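Nucleocapsid (PDB 4AKL) probably binds single- and double-stranded RNA, takes part in packaging the viral genome, and cuts double-stranded DNA without sequence preference. Local coordinates at residues L113-P118 with S367-R372; E361-D366 with A378-G383. All coordinates share one frame; numbering follows the deposited sequence. Where two conformers were deposited one is given.

Both contacts involve the long connection between helix 355-360 and helix 385-392. Contact 2 pairs its opening residues, 361-366, with 378-383, close to its end; contact 1 takes the following piece, 367-372, and sets it against 113-118, the end of helix 110-113 and the loop after it. The segments of the two contacts thus alternate along the chain. Their centres lie about 10 Å apart. K114 joins them directly, with NZ 2.6 Å from E361 O, a probable hydrogen bond, while K114 O rests 3.7 Å from A364 CB. A triethylene glycol, probably from the crystallisation liquor, lies about 4 Å from the side chain of V117 in contact 1.

Contact 1. Residues L113-P118 with S367-R372; sequences LKVEVP and SFQQNR
Two loops of the largely helical nairovirus nucleocapsid fold meet here: residues 367-372, from the connection ahead of helix 385-392, and residues 113-118, which link helix 110-113 to helix 120-136. The buried F368 side chain lies alongside 113-116. With CG anti to the backbone N (chi1 -163°), it leaves its own chain and runs along the carbonyls of 113-116. F368 CB comes first, 3.4 Å from K114 O. CG follows, with the carbonyl oxygens of K114 and V115 at looser range. F368 CD1 has L113 O at 3.7 Å, and V115 O approaches it obliquely. F368 CE1 reaches farthest along the loop, 3.5 Å from E116 O. The oxygens of L113, K114 and E116 all lie at the ring edge, near its plane, so the slightly positive C-H rim probably meets their partial negative charge. M375 also touches the F368 side chain. Beside the phenyl, two hydrogen bonds join the segments, one from a serine hydroxyl and one from a backbone amide. S367 OG, turned into the crowded position between backbone N and carbonyl carbon, donates to K114 O at 2.8 Å, arriving 48° above the carbonyl plane; it also has a weak bond with A364 O. Q369 N gives the better-aligned bond, 3.1 Å to V115 O, nearly straight at 175° and directed in plane onto a lone pair. On the more exposed flank V115 and Q369 run side by side, the extended glutamine laying Q369 CD 3.6 Å from V115 CG1. Farther along, V117 and Q370 cross at about a right angle, V117 CG2 touching Q370 CG at 3.8 Å.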
loop_
_atom_site.group_PDB
_atom_site.type_symbol
_atom_site.label_atom_id
_atom_site.label_comp_id
_atom_site.label_asym_id
_atom_site.label_seq_id
_atom_site.Cartn_x
_atom_site.Cartn_y
_atom_site.Cartn_z
ATOM N N LEU A 113 -15.056 -7.437 -5.433
ATOM C CA LEU A 113 -13.688 -6.925 -5.600
ATOM C C LEU A 113 -12.701 -8.008 -6.087
ATOM O O LEU A 113 -11.632 -7.712 -6.613
ATOM C CB LEU A 113 -13.203 -6.199 -4.300
ATOM C CG LEU A 113 -13.896 -4.870 -3.877
ATOM C CD1 LEU A 113 -13.314 -4.365 -2.494
ATOM C CD2 LEU A 113 -13.780 -3.768 -4.928
ATOM N N LYS A 114 -13.079 -9.270 -5.942
ATOM C CA LYS A 114 -12.355 -10.370 -6.555
ATOM C C LYS A 114 -12.511 -10.290 -8.121
ATOM O O LYS A 114 -11.732 -10.900 -8.833
ATOM C CB LYS A 114 -12.888 -11.746 -6.058
ATOM C CG LYS A 114 -12.445 -12.217 -4.680
ATOM C CD LYS A 114 -13.154 -13.563 -4.262
ATOM C CE LYS A 114 -12.969 -14.723 -5.255
ATOM N NZ LYS A 114 -13.193 -16.067 -4.616
ATOM N N VAL A 115 -13.496 -9.567 -8.603
ATOM C CA VAL A 115 -13.845 -9.513 -10.018
ATOM C C VAL A 115 -13.604 -8.131 -10.647
ATOM O O VAL A 115 -13.058 -8.050 -11.732
ATOM C CB VAL A 115 -15.332 -9.904 -10.206
ATOM C CG1 VAL A 115 -15.761 -9.782 -11.635
ATOM C CG2 VAL A 115 -15.605 -11.386 -9.668
ATOM N N GLU A 116 -14.019 -7.066 -9.944
ATOM C CA GLU A 116 -14.056 -5.708 -10.512
ATOM C C GLU A 116 -13.116 -4.729 -9.847
ATOM O O GLU A 116 -12.720 -4.867 -8.649
ATOM C CB GLU A 116 -15.446 -5.082 -10.394
ATOM C CG GLU A 116 -16.677 -5.949 -10.720
ATOM C CD GLU A 116 -16.992 -6.057 -12.221
ATOM O OE1 GLU A 116 -16.145 -5.593 -13.042
ATOM O OE2 GLU A 116 -18.087 -6.610 -12.561
ATOM N N VAL A 117 -12.789 -3.727 -10.636
ATOM C CA VAL A 117 -12.087 -2.556 -10.221
ATOM C C VAL A 117 -12.851 -1.915 -9.061
ATOM O O VAL A 117 -14.084 -1.853 -9.084
ATOM C CB VAL A 117 -11.968 -1.560 -11.406
ATOM C CG1 VAL A 117 -11.441 -0.194 -10.917
ATOM C CG2 VAL A 117 -11.073 -2.168 -12.530
ATOM N N PRO A 118 -12.150 -1.453 -8.044
ATOM C CA PRO A 118 -12.858 -0.795 -6.971
ATOM C C PRO A 118 -13.317 0.624 -7.330
ATOM O O PRO A 118 -12.731 1.274 -8.180
ATOM C CB PRO A 118 -11.827 -0.730 -5.862
ATOM C CG PRO A 118 -10.550 -0.770 -6.490
ATOM C CD PRO A 118 -10.704 -1.554 -7.760
ATOM N N SER A 367 -10.430 -14.995 -11.014
ATOM C CA SER A 367 -11.733 -14.308 -11.087
ATOM C C SER A 367 -11.612 -12.851 -11.625
ATOM O O SER A 367 -12.518 -12.373 -12.295
ATOM C CB SER A 367 -12.372 -14.341 -9.708
ATOM O OG SER A 367 -11.474 -13.715 -8.759
ATOM N N PHE A 368 -10.491 -12.182 -11.355
ATOM C CA PHE A 368 -10.324 -10.735 -11.648
ATOM C C PHE A 368 -10.258 -10.451 -13.153
ATOM O O PHE A 368 -9.401 -10.948 -13.832
ATOM C CB PHE A 368 -9.080 -10.138 -10.888
ATOM C CG PHE A 368 -9.083 -8.582 -10.799
ATOM C CD1 PHE A 368 -9.876 -7.933 -9.901
ATOM C CD2 PHE A 368 -8.295 -7.810 -11.658
ATOM C CE1 PHE A 368 -9.886 -6.553 -9.829
ATOM C CE2 PHE A 368 -8.280 -6.417 -11.593
ATOM C CZ PHE A 368 -9.064 -5.776 -10.698
ATOM N N GLN A 369 -11.184 -9.636 -13.636
ATOM C CA GLN A 369 -11.416 -9.478 -15.036
ATOM C C GLN A 369 -10.607 -8.334 -15.735
ATOM O O GLN A 369 -10.732 -8.167 -16.943
ATOM C CB GLN A 369 -12.920 -9.292 -15.258
ATOM C CG GLN A 369 -13.718 -10.527 -14.884
ATOM C CD GLN A 369 -15.211 -10.415 -15.152
ATOM O OE1 GLN A 369 -15.747 -9.323 -15.393
ATOM N NE2 GLN A 369 -15.908 -11.572 -15.098
ATOM N N GLN A 370 -9.810 -7.579 -14.997
ATOM C CA GLN A 370 -9.091 -6.420 -15.547
ATOM C C GLN A 370 -7.586 -6.509 -15.266
ATOM O O GLN A 370 -7.104 -7.474 -14.669
ATOM C CB GLN A 370 -9.675 -5.127 -14.931
ATOM C CG GLN A 370 -11.212 -4.934 -15.128
ATOM C CD GLN A 370 -11.573 -4.711 -16.545
ATOM O OE1 GLN A 370 -10.791 -4.109 -17.312
ATOM N NE2 GLN A 370 -12.773 -5.191 -16.942
ATOM N N ASN A 371 -6.844 -5.485 -15.698
ATOM C CA ASN A 371 -5.422 -5.388 -15.368
ATOM C C ASN A 371 -5.269 -5.376 -13.843
ATOM O O ASN A 371 -5.907 -4.600 -13.169
ATOM C CB ASN A 371 -4.813 -4.141 -15.972
ATOM C CG ASN A 371 -3.306 -4.125 -15.878
ATOM O OD1 ASN A 371 -2.735 -4.355 -14.826
ATOM N ND2 ASN A 371 -2.663 -3.845 -16.977
ATOM N N ARG A 372 -4.407 -6.255 -13.338
ATOM C CA ARG A 372 -4.178 -6.417 -11.921
ATOM C C ARG A 372 -3.720 -5.225 -11.190
ATOM O O ARG A 372 -3.895 -5.148 -9.997
ATOM C CB ARG A 372 -3.126 -7.516 -11.673
ATOM C CG ARG A 372 -3.680 -8.867 -11.390
ATOM C CD ARG A 372 -4.773 -9.241 -12.293
ATOM N NE ARG A 372 -5.124 -10.672 -12.414
ATOM C CZ ARG A 372 -4.710 -11.738 -11.682
ATOM N NH1 ARG A 372 -3.843 -11.696 -10.654
ATOM N NH2 ARG A 372 -5.203 -12.926 -12.025
#

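Contact 2. Residues E361-D366 with A378-G383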
loop_
_atom_site.group_PDB
_atom_site.type_symbol
_atom_site.label_atom_id
_atom_site.label_comp_id
_atom_site.label_asym_id
_atom_site.label_seq_id
_atom_site.Cartn_x
_atom_site.Cartn_y
_atom_site.Cartn_z
ATOM N N GLU A 361 -10.397 -19.226 -0.578
ATOM C CA GLU A 361 -11.556 -18.603 -1.225
ATOM C C GLU A 361 -11.404 -17.094 -1.424
ATOM O O GLU A 361 -12.113 -16.510 -2.247
ATOM C CB GLU A 361 -12.821 -18.911 -0.481
ATOM C CG GLU A 361 -14.135 -18.466 -1.170
ATOM C CD GLU A 361 -14.458 -19.157 -2.554
ATOM O OE1 GLU A 361 -13.569 -19.756 -3.230
ATOM O OE2 GLU A 361 -15.621 -19.071 -2.953
ATOM N N LEU A 362 -10.474 -16.494 -0.705
ATOM C CA LEU A 362 -10.127 -15.081 -0.912
ATOM C C LEU A 362 -9.330 -14.795 -2.232
ATOM O O LEU A 362 -9.376 -13.677 -2.768
ATOM C CB LEU A 362 -9.380 -14.541 0.298
ATOM C CG LEU A 362 -10.059 -14.732 1.648
ATOM C CD1 LEU A 362 -9.165 -14.140 2.758
ATOM C CD2 LEU A 362 -11.482 -14.147 1.680
ATOM N N PHE A 363 -8.624 -15.793 -2.755
ATOM C CA PHE A 363 -7.825 -15.598 -3.966
ATOM C C PHE A 363 -8.600 -15.047 -5.130
ATOM O O PHE A 363 -9.670 -15.552 -5.461
ATOM C CB PHE A 363 -7.157 -16.899 -4.433
ATOM C CG PHE A 363 -6.021 -17.377 -3.564
ATOM C CD1 PHE A 363 -5.173 -16.539 -2.964
ATOM C CD2 PHE A 363 -5.793 -18.755 -3.408
ATOM C CE1 PHE A 363 -4.097 -17.002 -2.167
ATOM C CE2 PHE A 363 -4.758 -19.216 -2.622
ATOM C CZ PHE A 363 -3.890 -18.314 -2.004
ATOM N N ALA A 364 -8.055 -14.034 -5.778
ATOM C CA ALA A 364 -8.711 -13.483 -6.978
ATOM C C ALA A 364 -8.012 -13.833 -8.305
ATOM O O ALA A 364 -8.359 -13.296 -9.379
ATOM C CB ALA A 364 -8.846 -11.944 -6.840
ATOM N N ASP A 365 -7.030 -14.708 -8.246
ATOM C CA ASP A 365 -6.183 -14.994 -9.423
ATOM C C ASP A 365 -6.958 -15.309 -10.697
ATOM O O ASP A 365 -6.602 -14.846 -11.752
ATOM C CB ASP A 365 -5.218 -16.166 -9.154
ATOM C CG ASP A 365 -4.322 -15.902 -7.914
ATOM O OD1 ASP A 365 -4.832 -15.865 -6.802
ATOM O OD2 ASP A 365 -3.120 -15.691 -8.086
ATOM N N ASP A 366 -8.005 -16.088 -10.577
ATOM C CA ASP A 366 -8.751 -16.575 -11.729
ATOM C C ASP A 366 -10.045 -15.864 -11.954
ATOM O O ASP A 366 -10.699 -16.100 -12.984
ATOM C CB ASP A 366 -9.029 -18.079 -11.544
ATOM C CG ASP A 366 -7.775 -18.933 -11.731
ATOM O OD1 ASP A 366 -6.883 -18.562 -12.546
ATOM O OD2 ASP A 366 -7.684 -19.977 -11.078
ATOM N N ALA A 378 -6.982 -4.798 -0.647
ATOM C CA ALA A 378 -7.442 -5.745 0.371
ATOM C C ALA A 378 -7.782 -7.091 -0.254
ATOM O O ALA A 378 -8.258 -7.959 0.461
ATOM C CB ALA A 378 -8.644 -5.208 1.081
ATOM N N VAL A 379 -7.543 -7.253 -1.564
ATOM C CA VAL A 379 -7.858 -8.492 -2.261
ATOM C C VAL A 379 -6.614 -9.399 -2.349
ATOM O O VAL A 379 -5.553 -8.986 -2.859
ATOM C CB VAL A 379 -8.442 -8.229 -3.655
ATOM C CG1 VAL A 379 -8.777 -9.579 -4.420
ATOM C CG2 VAL A 379 -9.681 -7.331 -3.539
ATOM N N LEU A 380 -6.743 -10.612 -1.812
ATOM C CA LEU A 380 -5.693 -11.619 -1.858
ATOM C C LEU A 380 -5.500 -12.228 -3.242
ATOM O O LEU A 380 -6.427 -12.320 -4.020
ATOM C CB LEU A 380 -5.962 -12.724 -0.847
ATOM C CG LEU A 380 -4.809 -13.718 -0.567
ATOM C CD1 LEU A 380 -3.522 -13.000 -0.068
ATOM C CD2 LEU A 380 -5.248 -14.740 0.456
ATOM N N THR A 381 -4.264 -12.605 -3.520
ATOM C CA THR A 381 -3.854 -13.361 -4.710
ATOM C C THR A 381 -2.710 -14.278 -4.271
ATOM O O THR A 381 -2.124 -14.085 -3.175
ATOM C CB THR A 381 -3.278 -12.494 -5.893
ATOM O OG1 THR A 381 -2.128 -11.794 -5.436
ATOM C CG2 THR A 381 -4.287 -11.507 -6.434
ATOM N N ALA A 382 -2.388 -15.270 -5.121
ATOM C CA ALA A 382 -1.269 -16.174 -4.859
ATOM C C ALA A 382 0.002 -15.337 -4.648
ATOM O O ALA A 382 0.719 -15.570 -3.709
ATOM C CB ALA A 382 -1.085 -17.246 -6.026
ATOM N N GLY A 383 0.244 -14.332 -5.497
ATOM C CA GLY A 383 1.402 -13.494 -5.356
ATOM C C GLY A 383 1.376 -12.631 -4.086
ATOM O O GLY A 383 2.430 -12.296 -3.576
HETATM O O HOH W 1 -1.070 -14.133 -8.188
#
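F363 and L380 lie side by side and point the same way from their facing backbones. They do so with different first torsions: F363 CG is anti to the carbonyl carbon, whereas L380 CG is anti to the backbone N (chi1 -168°). The leucine thereby brings L380 CD2 to 3.6 Å from F363 CE1, with its CG resting against the same CD1-CE1 side of the ring, approached obliquely. Helix 341-350 packs on this phenyl through K345 and L348, and Y360 meets it edge-to-face. L362 adds its CB against L380 CB, and W313 of helix 306-316 touches both leucines. The long connection between helix 355-360 and helix 385-392 crosses itself here, its two pieces running 53° apart without forming a regular strand pair. Its one backbone-to-backbone hydrogen bond across the segments runs from A364 N to L380 O at 2.9 Å, bent to 142° and entering above the carbonyl plane. F363 CA also offers a C-H contact to that oxygen. A364 CB is pressed tightly against V379 CG1, at 3.4 Å. At the other end the D365 carboxylate turns both oxygens to one amide, A382 N, each using its syn lone pair. D365 OD1 stands 3.0 Å from A382 N, and OD2 is almost as near to that nitrogen, so the fork fixes the rotation of the group. D365 OD2 accepts a further bond from a water at 2.6 Å; the amide and the water would be expected to stabilise the negative charge. This water's oxygen in turn accepts from G383 N at 3.0 Å.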